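Local coordinates for probable zinc protease (Pseudomonas aeruginosa, PDB 4NNZ), which probably acts as a zinc-dependent metallopeptidase of the M16 family, forming one subunit of a heterodimeric protease, at residues K122-I125 against E126-K129. Numbering follows the deposited sequence.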
# COMPACT_ATOMS: atom_id res chain seq x y z
N LYS A 122 -23.01 -4.63 -14.08
CA LYS A 122 -22.94 -3.26 -14.50
C LYS A 122 -23.77 -2.38 -13.62
O LYS A 122 -23.40 -1.26 -13.38
CB LYS A 122 -23.42 -3.14 -15.92
CG LYS A 122 -22.31 -2.90 -16.90
CD LYS A 122 -22.08 -4.14 -17.74
CE LYS A 122 -20.92 -3.94 -18.70
NZ LYS A 122 -21.37 -3.55 -20.07
N SER A 123 -24.93 -2.84 -13.20
CA SER A 123 -25.70 -2.08 -12.24
C SER A 123 -25.12 -1.99 -10.85
O SER A 123 -25.12 -0.95 -10.26
CB SER A 123 -27.14 -2.55 -12.20
OG SER A 123 -27.34 -3.50 -11.19
N GLU A 124 -24.64 -3.10 -10.32
CA GLU A 124 -24.13 -3.13 -8.97
C GLU A 124 -22.90 -2.30 -8.72
O GLU A 124 -22.72 -1.78 -7.65
CB GLU A 124 -23.90 -4.55 -8.51
CG GLU A 124 -25.17 -5.29 -8.16
CD GLU A 124 -25.96 -4.66 -7.04
OE1 GLU A 124 -25.37 -4.21 -6.04
OE2 GLU A 124 -27.20 -4.64 -7.13
N ILE A 125 -22.03 -2.20 -9.69
CA ILE A 125 -20.81 -1.48 -9.50
C ILE A 125 -21.13 -0.04 -9.23
O ILE A 125 -20.51 0.57 -8.43
CB ILE A 125 -19.78 -1.74 -10.62
CG1 ILE A 125 -18.37 -1.42 -10.16
CG2 ILE A 125 -20.06 -0.91 -11.83
CD1 ILE A 125 -17.85 -2.32 -9.09
N GLU A 126 -22.14 0.49 -9.88
CA GLU A 126 -22.57 1.85 -9.65
C GLU A 126 -23.09 2.07 -8.26
O GLU A 126 -22.87 3.10 -7.69
CB GLU A 126 -23.63 2.24 -10.64
CG GLU A 126 -23.31 1.88 -12.05
CD GLU A 126 -22.22 2.73 -12.63
OE1 GLU A 126 -22.06 3.84 -12.16
OE2 GLU A 126 -21.54 2.27 -13.54
N VAL A 127 -23.78 1.08 -7.73
CA VAL A 127 -24.27 1.16 -6.40
C VAL A 127 -23.08 1.27 -5.48
O VAL A 127 -23.06 2.06 -4.58
CB VAL A 127 -25.03 -0.12 -6.04
CG1 VAL A 127 -25.33 -0.23 -4.58
CG2 VAL A 127 -26.31 -0.23 -6.82
N ILE A 128 -22.09 0.44 -5.71
CA ILE A 128 -20.92 0.41 -4.87
C ILE A 128 -20.19 1.71 -4.94
O ILE A 128 -19.78 2.22 -3.94
CB ILE A 128 -20.02 -0.73 -5.29
CG1 ILE A 128 -20.71 -2.02 -5.01
CG2 ILE A 128 -18.74 -0.72 -4.52
CD1 ILE A 128 -20.05 -3.20 -5.66
N LYS A 129 -20.02 2.23 -6.12
CA LYS A 129 -19.31 3.45 -6.29
C LYS A 129 -20.08 4.51 -5.58
O LYS A 129 -19.54 5.39 -4.97
CB LYS A 129 -19.26 3.80 -7.75
CG LYS A 129 -18.24 3.03 -8.52
CD LYS A 129 -18.02 3.67 -9.86
CE LYS A 129 -18.85 3.02 -10.93
NZ LYS A 129 -18.67 3.80 -12.16
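Glu124 and Ile128 are joined by an i to i+4 backbone hydrogen bond, Ile128 N to Glu124 O at 3.0 Å, and the next carbonyl repeats it, with Lys129 N reaching Ile125 O at 2.9 Å. The turn before them is looser: Glu126 N gives a weak, bent hydrogen bond of 3.3 Å to Ser123 O (124°), an i to i+3 pairing. The carbonyl of Lys122 instead meets carbon, with Glu126 CG 3.4 Å from Lys122 O.

On the side-chain level, Glu126 curls back at chi2, and Lys129 turns sharply at chi3 (-95°), which brings its ammonium to the carboxylate. The resulting salt bridge, Lys129 NZ to Glu126 OE1 at 3.4 Å, includes only a weak hydrogen bond. The aliphatic part of Lys129 covers the Ile125 carbonyl on the way and also touches Met166 and Leu169 of helix 166-171. Ser123 OG is satisfied within the helix by the carbonyl of Gln120.

The two buried side chains, Ile125 and Ile128, meet through their ends, CD1 to CD1 at 4.2 Å, while Ile128 CG1 lies 3.3 Å from Glu124 O, beside the carbonyl that its own N-H uses. Beyond the pair, Ile125 packs on Met172, and Ile128 on Ala52, His55 and Ile163. Glu124 runs alongside Val127, its OE1 4.1 Å from Val127 CB, and that oxygen accepts a weak hydrogen bond from His55 NE2.

The two stronger backbone bonds are the i to i+4 bonds of an alpha-helix, while the side chains pair at i to i+3, here on helix 118-137 where it lies against helix 49-56. The latter carries the HxxEH sequence of M16 peptidases, whose second histidine, His55, is probably a zinc ligand as in relatives, which would place Glu124 in the second shell of the presumed metal site.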